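Local coordinates for protein taurine dioxygenase (Burkholderia ambifaria, PDB 5VN6) that probably catalyses the oxygenation of taurine as an iron-dependent dioxygenase of the TfdA family, with magnesium in its metal site in this crystal, at residues V49-D54 and S255-D260; T133-M138 and R262-Y267. All coordinates share one frame; numbering follows the deposited sequence.

How the interactions relate
From the N terminus, the chain first lays down 49-54, then 133-138. Segment 255-260 returns to 49-54, so that interaction 1 closes a loop with 200 residues between its ends, and after a single further residue 262-267 returns to 133-138, so that interaction 2 closes one of 123. The segments alternate in sequence, and the two loops therefore cross. Interaction 1 belongs to the larger mixed sheet and interaction 2 to a three-stranded antiparallel sheet; their centres lie about 13 Å apart. The ring of Trp135 joins them, meeting Trp259 and Phe51 edge-to-face, with Trp135 NE1 3.2 Å from Trp259 CG.

Interaction 1: residues V49-D54 and S255-D260; sequences VLFLRD and SVAIWD
Ser255 meets Arg53 just past the end of strand 49-52, its OG, at the guanidinium edge and close to its plane, accepting a hydrogen bond from Arg53 NH1 at 3.1 Å. Although Arg53 starts away from Ser255, a bend in its chain (chi2 -77°) brings the guanidinium back; NH1 is also bonded to Arg250 O. A water joins Ser255 OG to the backbone N of Asp54.

At Val256 the antiparallel ladder begins, pairing neighbours in the larger sheet of the double-stranded beta-helix (jelly roll): Leu52 N to Val256 O and Val256 N to Leu52 O both measure 2.9 Å. Ala257 forms a non-hydrogen-bonded pair with Phe51, its CB reaching Phe51 CD1 obliquely at 4.0 Å. Next, Leu50 N donates to Ile258 O at 2.7 Å and Ile258 N to Leu50 O at 2.8 Å, both bonds almost straight. The CG1-CD1 branch of Ile258 runs diagonally past its partner Leu50 to Leu52, CD1 resting 3.8 Å from Leu52 CD1.

Trp259 packs its CB against Val49 CG2 at 3.7 Å. Its CG sits between the backbone N and the carbonyl carbon (chi1 70°), which carries the indole away from Val49, its nearest atom about 5 Å from the magnesium ion.

The four bonds satisfy the inward N-H and C=O groups of Leu50, Leu52, Val256 and Ile258, whose side chains line one face; the outward groups of Phe51 and Ala257 bond to the neighbouring strands 20-23 and 118-125. Val49, Phe51, Ala257 and Trp259 line the other face, so this ladder carries an indole to the periphery of the metal site.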
ATOM      1  N   VAL A  49      -7.441  11.227  -9.099  1.00 32.59           N
ATOM      2  CA  VAL A  49      -8.470  10.200  -9.242  1.00 28.39           C
ATOM      3  C   VAL A  49      -9.713  10.656  -8.487  1.00 33.56           C
ATOM      4  O   VAL A  49      -9.615  11.133  -7.352  1.00 34.10           O
ATOM      5  CB  VAL A  49      -7.987   8.812  -8.749  1.00 36.24           C
ATOM      6  CG1 VAL A  49      -7.536   8.844  -7.288  1.00 31.47           C
ATOM      7  CG2 VAL A  49      -9.094   7.734  -8.958  1.00 29.86           C
ATOM      8  N   LEU A  50     -10.881  10.520  -9.124  1.00 31.57           N
ATOM      9  CA  LEU A  50     -12.158  10.927  -8.547  1.00 34.71           C
ATOM     10  C   LEU A  50     -13.055   9.707  -8.382  1.00 35.95           C
ATOM     11  O   LEU A  50     -13.071   8.821  -9.239  1.00 36.77           O
ATOM     12  CB  LEU A  50     -12.868  11.985  -9.417  1.00 34.60           C
ATOM     13  CG  LEU A  50     -12.162  13.326  -9.652  1.00 42.55           C
ATOM     14  CD1 LEU A  50     -12.920  14.173 -10.695  1.00 36.26           C
ATOM     15  CD2 LEU A  50     -11.999  14.098  -8.331  1.00 36.19           C
ATOM     16  N   PHE A  51     -13.795   9.665  -7.275  1.00 32.57           N
ATOM     17  CA  PHE A  51     -14.672   8.550  -6.947  1.00 36.54           C
ATOM     18  C   PHE A  51     -16.105   9.030  -6.772  1.00 38.25           C
ATOM     19  O   PHE A  51     -16.353  10.126  -6.253  1.00 40.44           O
ATOM     20  CB  PHE A  51     -14.218   7.838  -5.656  1.00 34.06           C
ATOM     21  CG  PHE A  51     -12.793   7.380  -5.694  1.00 37.14           C
ATOM     22  CD1 PHE A  51     -12.434   6.278  -6.439  1.00 31.91           C
ATOM     23  CD2 PHE A  51     -11.809   8.056  -4.976  1.00 36.52           C
ATOM     24  CE1 PHE A  51     -11.134   5.858  -6.480  1.00 31.81           C
ATOM     25  CE2 PHE A  51     -10.503   7.645  -5.011  1.00 34.22           C
ATOM     26  CZ  PHE A  51     -10.154   6.542  -5.766  1.00 32.05           C
ATOM     27  N   LEU A  52     -17.048   8.200  -7.197  1.00 39.76           N
ATOM     28  CA  LEU A  52     -18.459   8.488  -7.000  1.00 42.96           C
ATOM     29  C   LEU A  52     -19.181   7.209  -6.605  1.00 44.21           C
ATOM     30  O   LEU A  52     -18.861   6.129  -7.108  1.00 44.94           O
ATOM     31  CB  LEU A  52     -19.094   9.076  -8.267  1.00 40.76           C
ATOM     32  CG  LEU A  52     -18.563  10.422  -8.770  1.00 44.31           C
ATOM     33  CD1 LEU A  52     -17.355  10.265  -9.713  1.00 40.42           C
ATOM     34  CD2 LEU A  52     -19.676  11.172  -9.455  1.00 44.65           C
ATOM     35  N   ARG A  53     -20.167   7.336  -5.723  1.00 45.26           N
ATOM     36  CA  ARG A  53     -21.042   6.233  -5.348  1.00 44.59           C
ATOM     37  C   ARG A  53     -22.368   6.354  -6.080  1.00 48.06           C
ATOM     38  O   ARG A  53     -22.737   7.428  -6.560  1.00 50.38           O
ATOM     39  CB  ARG A  53     -21.306   6.215  -3.837  1.00 48.30           C
ATOM     40  CG  ARG A  53     -20.053   6.101  -2.963  1.00 52.73           C
ATOM     41  CD  ARG A  53     -19.514   4.679  -2.949  1.00 49.63           C
ATOM     42  NE  ARG A  53     -18.485   4.507  -1.923  1.00 51.52           N
ATOM     43  CZ  ARG A  53     -17.579   3.533  -1.928  1.00 48.16           C
ATOM     44  NH1 ARG A  53     -17.564   2.647  -2.923  1.00 43.04           N
ATOM     45  NH2 ARG A  53     -16.671   3.467  -0.959  1.00 40.74           N
ATOM     46  N   ASP A  54     -23.072   5.225  -6.171  1.00 49.04           N
ATOM     47  CA  ASP A  54     -24.469   5.187  -6.599  1.00 57.14           C
ATOM     48  C   ASP A  54     -24.681   5.908  -7.928  1.00 57.14           C
ATOM     49  O   ASP A  54     -25.600   6.716  -8.092  1.00 55.15           O
ATOM     50  CB  ASP A  54     -25.360   5.761  -5.503  1.00 58.77           C
ATOM     51  CG  ASP A  54     -25.126   5.083  -4.185  1.00 65.70           C
ATOM     52  OD1 ASP A  54     -25.140   3.832  -4.177  1.00 64.45           O
ATOM     53  OD2 ASP A  54     -24.873   5.785  -3.181  1.00 70.66           O
ATOM     54  N   SER A 255     -20.477   2.006  -8.234  1.00 42.85           N
ATOM     55  CA  SER A 255     -19.402   2.932  -7.913  1.00 41.49           C
ATOM     56  C   SER A 255     -18.564   3.185  -9.165  1.00 44.03           C
ATOM     57  O   SER A 255     -18.440   2.321 -10.040  1.00 41.50           O
ATOM     58  CB  SER A 255     -18.518   2.370  -6.794  1.00 43.59           C
ATOM     59  OG  SER A 255     -19.159   2.432  -5.526  1.00 47.84           O
ATOM     60  N   VAL A 256     -17.989   4.386  -9.249  1.00 38.74           N
ATOM     61  CA  VAL A 256     -17.247   4.827 -10.424  1.00 36.61           C
ATOM     62  C   VAL A 256     -15.934   5.449  -9.968  1.00 40.00           C
ATOM     63  O   VAL A 256     -15.891   6.162  -8.955  1.00 42.07           O
ATOM     64  CB  VAL A 256     -18.085   5.821 -11.273  1.00 39.09           C
ATOM     65  CG1 VAL A 256     -17.258   6.449 -12.397  1.00 37.78           C
ATOM     66  CG2 VAL A 256     -19.301   5.125 -11.857  1.00 38.40           C
ATOM     67  N   ALA A 257     -14.854   5.135 -10.691  1.00 38.30           N
ATOM     68  CA  ALA A 257     -13.560   5.797 -10.555  1.00 32.06           C
ATOM     69  C   ALA A 257     -13.226   6.483 -11.873  1.00 38.57           C
ATOM     70  O   ALA A 257     -13.396   5.891 -12.945  1.00 40.05           O
ATOM     71  CB  ALA A 257     -12.435   4.822 -10.200  1.00 31.13           C
ATOM     72  N   ILE A 258     -12.767   7.728 -11.790  1.00 36.41           N
ATOM     73  CA  ILE A 258     -12.231   8.463 -12.932  1.00 35.50           C
ATOM     74  C   ILE A 258     -10.799   8.828 -12.581  1.00 34.22           C
ATOM     75  O   ILE A 258     -10.570   9.476 -11.554  1.00 36.85           O
ATOM     76  CB  ILE A 258     -13.030   9.751 -13.221  1.00 38.18           C
ATOM     77  CG1 ILE A 258     -14.544   9.510 -13.203  1.00 40.21           C
ATOM     78  CG2 ILE A 258     -12.547  10.395 -14.524  1.00 35.71           C
ATOM     79  CD1 ILE A 258     -15.364  10.785 -12.959  1.00 39.87           C
ATOM     80  N   TRP A 259      -9.836   8.450 -13.427  1.00 33.40           N
ATOM     81  CA  TRP A 259      -8.459   8.786 -13.082  1.00 37.84           C
ATOM     82  C   TRP A 259      -7.644   9.270 -14.272  1.00 39.83           C
ATOM     83  O   TRP A 259      -7.894   8.909 -15.433  1.00 35.21           O
ATOM     84  CB  TRP A 259      -7.722   7.621 -12.397  1.00 37.01           C
ATOM     85  CG  TRP A 259      -7.382   6.425 -13.243  1.00 39.99           C
ATOM     86  CD1 TRP A 259      -6.210   6.189 -13.917  1.00 37.87           C
ATOM     87  CD2 TRP A 259      -8.197   5.258 -13.428  1.00 39.42           C
ATOM     88  NE1 TRP A 259      -6.268   4.956 -14.544  1.00 39.52           N
ATOM     89  CE2 TRP A 259      -7.470   4.363 -14.248  1.00 43.61           C
ATOM     90  CE3 TRP A 259      -9.477   4.889 -12.987  1.00 33.38           C
ATOM     91  CZ2 TRP A 259      -7.983   3.117 -14.636  1.00 50.55           C
ATOM     92  CZ3 TRP A 259      -9.983   3.652 -13.366  1.00 35.95           C
ATOM     93  CH2 TRP A 259      -9.234   2.781 -14.188  1.00 50.90           C
ATOM     94  N   ASP A 260      -6.652  10.100 -13.935  1.00 33.97           N
ATOM     95  CA  ASP A 260      -5.702  10.677 -14.878  1.00 40.70           C
ATOM     96  C   ASP A 260      -4.515   9.726 -14.949  1.00 36.34           C
ATOM     97  O   ASP A 260      -3.658   9.719 -14.070  1.00 37.40           O
ATOM     98  CB  ASP A 260      -5.312  12.088 -14.438  1.00 32.28           C
ATOM     99  CG  ASP A 260      -4.238  12.742 -15.344  1.00 42.06           C
ATOM    100  OD1 ASP A 260      -3.637  12.079 -16.217  1.00 41.96           O
ATOM    101  OD2 ASP A 260      -4.008  13.956 -15.185  1.00 40.95           O
TER
HETATM  102  O   HOH W   1     -21.724   2.777  -5.299  1.00 39.74           O

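Interaction 2: residues T133-M138 and R262-Y267; sequences TMWANM and RATQHY. With MG (magnesium ion), chain C.
Met134 O is gripped by two consecutive residues: Tyr267 N donates a hydrogen bond at 2.8 Å, and His266 CA makes a CA-H...O contact at 3.0 Å. The antiparallel strands 133-137 and 264-267, whose axes run at 157°, are part of the smaller sheet of the double-stranded beta-helix (jelly roll), the cupin fold of this dioxygenase family. Reciprocal bonds between Ala136 and Gln265 continue the ladder, and Met138 N to Ala263 O (3.0 Å) extends it past the strand, where Asn137 N-caps the following helix.

Trp135 and His266 share one face of this sheet. His266 CB stands over the five-membered ring of Trp135, 3.8 Å from its centroid, a CH-pi contact; Thr133 CG2 lies over the same ring system. The imidazole leads away from strand 133-137, with CG between the backbone N and the carbonyl carbon (chi1 59°), and meets the indole only obliquely, with planes at 46°. Its NE2 binds the magnesium ion at 2.1 Å. His106 and Asp108 complete the protein ligands, the two-histidine, one-carboxylate triad that holds iron in this family.

Tyr267 points to the opposite face and its OH bonds to Glu244 of the second subunit. On this face, too, Gln265 crosses the folded chain of Met138: Gln265 CG meets Met138 CG at 3.6 Å, and Gln265 NE2, hydrogen-bonded to Val203 O, lies 3.5 Å from Met138 CE.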
ATOM      1  N   THR A 133      -9.141  -1.250  -5.274  1.00 31.96           N
ATOM      2  CA  THR A 133      -8.176  -0.712  -6.227  1.00 31.02           C
ATOM      3  C   THR A 133      -7.434   0.430  -5.548  1.00 30.01           C
ATOM      4  O   THR A 133      -8.028   1.198  -4.781  1.00 33.48           O
ATOM      5  CB  THR A 133      -8.862  -0.225  -7.529  1.00 30.81           C
ATOM      6  OG1 THR A 133      -9.666  -1.285  -8.063  1.00 34.44           O
ATOM      7  CG2 THR A 133      -7.830   0.202  -8.583  1.00 28.41           C
ATOM      8  N   MET A 134      -6.134   0.519  -5.800  1.00 30.00           N
ATOM      9  CA  MET A 134      -5.312   1.579  -5.238  1.00 26.87           C
ATOM     10  C   MET A 134      -4.725   2.414  -6.351  1.00 28.01           C
ATOM     11  O   MET A 134      -4.493   1.913  -7.453  1.00 34.78           O
ATOM     12  CB  MET A 134      -4.166   1.021  -4.380  1.00 27.25           C
ATOM     13  CG  MET A 134      -4.635   0.033  -3.323  1.00 30.17           C
ATOM     14  SD  MET A 134      -3.242  -0.605  -2.384  1.00 36.43           S
ATOM     15  CE  MET A 134      -2.643   0.908  -1.641  1.00 34.62           C
ATOM     16  N   TRP A 135      -4.497   3.695  -6.057  1.00 27.38           N
ATOM     17  CA  TRP A 135      -3.784   4.601  -6.943  1.00 26.90           C
ATOM     18  C   TRP A 135      -2.640   5.255  -6.184  1.00 28.25           C
ATOM     19  O   TRP A 135      -2.710   5.436  -4.967  1.00 32.90           O
ATOM     20  CB  TRP A 135      -4.706   5.717  -7.528  1.00 32.61           C
ATOM     21  CG  TRP A 135      -5.667   5.271  -8.571  1.00 30.66           C
ATOM     22  CD1 TRP A 135      -5.552   5.453  -9.911  1.00 26.19           C
ATOM     23  CD2 TRP A 135      -6.921   4.591  -8.362  1.00 31.88           C
ATOM     24  NE1 TRP A 135      -6.645   4.926 -10.556  1.00 35.34           N
ATOM     25  CE2 TRP A 135      -7.498   4.388  -9.628  1.00 31.44           C
ATOM     26  CE3 TRP A 135      -7.599   4.129  -7.226  1.00 31.67           C
ATOM     27  CZ2 TRP A 135      -8.729   3.744  -9.801  1.00 31.74           C
ATOM     28  CZ3 TRP A 135      -8.811   3.486  -7.392  1.00 33.03           C
ATOM     29  CH2 TRP A 135      -9.367   3.300  -8.669  1.00 35.78           C
ATOM     30  N   ALA A 136      -1.594   5.647  -6.923  1.00 28.68           N
ATOM     31  CA  ALA A 136      -0.447   6.341  -6.363  1.00 25.80           C
ATOM     32  C   ALA A 136      -0.186   7.612  -7.172  1.00 26.62           C
ATOM     33  O   ALA A 136      -0.358   7.630  -8.395  1.00 31.53           O
ATOM     34  CB  ALA A 136       0.804   5.446  -6.359  1.00 27.42           C
ATOM     35  N   ASN A 137       0.197   8.677  -6.477  1.00 26.53           N
ATOM     36  CA  ASN A 137       0.436   9.989  -7.077  1.00 32.61           C
ATOM     37  C   ASN A 137       1.896  10.037  -7.522  1.00 31.85           C
ATOM     38  O   ASN A 137       2.800  10.205  -6.706  1.00 30.64           O
ATOM     39  CB  ASN A 137       0.097  11.083  -6.068  1.00 31.69           C
ATOM     40  CG  ASN A 137       0.318  12.489  -6.602  1.00 32.13           C
ATOM     41  OD1 ASN A 137       1.094  12.715  -7.531  1.00 38.68           O
ATOM     42  ND2 ASN A 137      -0.366  13.451  -5.998  1.00 33.03           N
ATOM     43  N   MET A 138       2.145   9.870  -8.820  1.00 34.23           N
ATOM     44  CA  MET A 138       3.532   9.889  -9.277  1.00 33.03           C
ATOM     45  C   MET A 138       4.064  11.301  -9.514  1.00 33.47           C
ATOM     46  O   MET A 138       5.243  11.451  -9.849  1.00 28.43           O
ATOM     47  CB  MET A 138       3.682   9.038 -10.546  1.00 33.59           C
ATOM     48  CG  MET A 138       3.193   7.608 -10.356  1.00 34.20           C
ATOM     49  SD  MET A 138       3.813   6.785  -8.847  1.00 33.93           S
ATOM     50  CE  MET A 138       5.568   6.694  -9.261  1.00 23.46           C
ATOM     51  N   ARG A 262      -1.963   9.724 -16.752  1.00 41.63           N
ATOM     52  CA  ARG A 262      -0.671  10.342 -16.987  1.00 37.67           C
ATOM     53  C   ARG A 262       0.042  10.639 -15.683  1.00 39.33           C
ATOM     54  O   ARG A 262       1.276  10.593 -15.627  1.00 42.21           O
ATOM     55  CB  ARG A 262      -0.856  11.631 -17.797  1.00 34.28           C
ATOM     56  CG  ARG A 262      -1.693  11.426 -19.033  1.00 39.80           C
ATOM     57  CD  ARG A 262      -2.221  12.747 -19.578  1.00 45.10           C
ATOM     58  NE  ARG A 262      -3.167  13.379 -18.662  1.00 46.11           N
ATOM     59  CZ  ARG A 262      -3.862  14.465 -18.973  1.00 49.53           C
ATOM     60  NH1 ARG A 262      -3.722  15.021 -20.180  1.00 47.21           N
ATOM     61  NH2 ARG A 262      -4.690  14.987 -18.090  1.00 44.32           N
ATOM     62  N   ALA A 263      -0.711  10.947 -14.632  1.00 36.55           N
ATOM     63  CA  ALA A 263      -0.130  11.375 -13.369  1.00 30.62           C
ATOM     64  C   ALA A 263      -0.084  10.280 -12.316  1.00 35.23           C
ATOM     65  O   ALA A 263       0.470  10.510 -11.244  1.00 35.52           O
ATOM     66  CB  ALA A 263      -0.915  12.575 -12.803  1.00 27.07           C
ATOM     67  N   THR A 264      -0.671   9.116 -12.574  1.00 39.41           N
ATOM     68  CA  THR A 264      -0.856   8.098 -11.550  1.00 33.09           C
ATOM     69  C   THR A 264      -0.377   6.729 -12.014  1.00 37.49           C
ATOM     70  O   THR A 264      -0.177   6.475 -13.204  1.00 31.48           O
ATOM     71  CB  THR A 264      -2.339   7.968 -11.152  1.00 34.60           C
ATOM     72  OG1 THR A 264      -3.093   7.497 -12.285  1.00 31.04           O
ATOM     73  CG2 THR A 264      -2.892   9.307 -10.699  1.00 29.94           C
ATOM     74  N   GLN A 265      -0.224   5.838 -11.039  1.00 30.16           N
ATOM     75  CA  GLN A 265      -0.258   4.404 -11.276  1.00 33.29           C
ATOM     76  C   GLN A 265      -1.414   3.830 -10.465  1.00 31.35           C
ATOM     77  O   GLN A 265      -1.925   4.476  -9.548  1.00 30.84           O
ATOM     78  CB  GLN A 265       1.082   3.744 -10.901  1.00 28.97           C
ATOM     79  CG  GLN A 265       2.246   4.411 -11.600  1.00 33.18           C
ATOM     80  CD  GLN A 265       3.565   3.769 -11.335  1.00 29.45           C
ATOM     81  OE1 GLN A 265       3.657   2.689 -10.734  1.00 29.13           O
ATOM     82  NE2 GLN A 265       4.621   4.436 -11.776  1.00 23.27           N
ATOM     83  N   HIS A 266      -1.863   2.627 -10.828  1.00 28.52           N
ATOM     84  CA  HIS A 266      -2.889   1.960 -10.046  1.00 31.88           C
ATOM     85  C   HIS A 266      -2.520   0.493  -9.851  1.00 37.50           C
ATOM     86  O   HIS A 266      -1.600  -0.036 -10.485  1.00 33.68           O
ATOM     87  CB  HIS A 266      -4.278   2.105 -10.668  1.00 36.24           C
ATOM     88  CG  HIS A 266      -4.379   1.559 -12.052  1.00 48.13           C
ATOM     89  ND1 HIS A 266      -4.129   2.324 -13.170  1.00 49.73           N
ATOM     90  CD2 HIS A 266      -4.729   0.330 -12.501  1.00 52.27           C
ATOM     91  CE1 HIS A 266      -4.301   1.583 -14.250  1.00 53.68           C
ATOM     92  NE2 HIS A 266      -4.678   0.373 -13.872  1.00 57.31           N
ATOM     93  N   TYR A 267      -3.244  -0.147  -8.931  1.00 29.64           N
ATOM     94  CA  TYR A 267      -2.993  -1.522  -8.514  1.00 32.50           C
ATOM     95  C   TYR A 267      -4.349  -2.114  -8.174  1.00 33.29           C
ATOM     96  O   TYR A 267      -5.026  -1.615  -7.269  1.00 35.19           O
ATOM     97  CB  TYR A 267      -2.040  -1.540  -7.302  1.00 27.75           C
ATOM     98  CG  TYR A 267      -1.437  -2.872  -6.869  1.00 33.10           C
ATOM     99  CD1 TYR A 267      -0.070  -3.071  -6.919  1.00 28.87           C
ATOM    100  CD2 TYR A 267      -2.221  -3.894  -6.341  1.00 26.34           C
ATOM    101  CE1 TYR A 267       0.515  -4.273  -6.480  1.00 28.69           C
ATOM    102  CE2 TYR A 267      -1.638  -5.111  -5.896  1.00 27.91           C
ATOM    103  CZ  TYR A 267      -0.267  -5.274  -5.969  1.00 26.02           C
ATOM    104  OH  TYR A 267       0.348  -6.440  -5.558  1.00 26.53           O
TER
HETATM  105 MG    MG C 300      -4.824  -1.170 -15.283  1.00 48.04          MG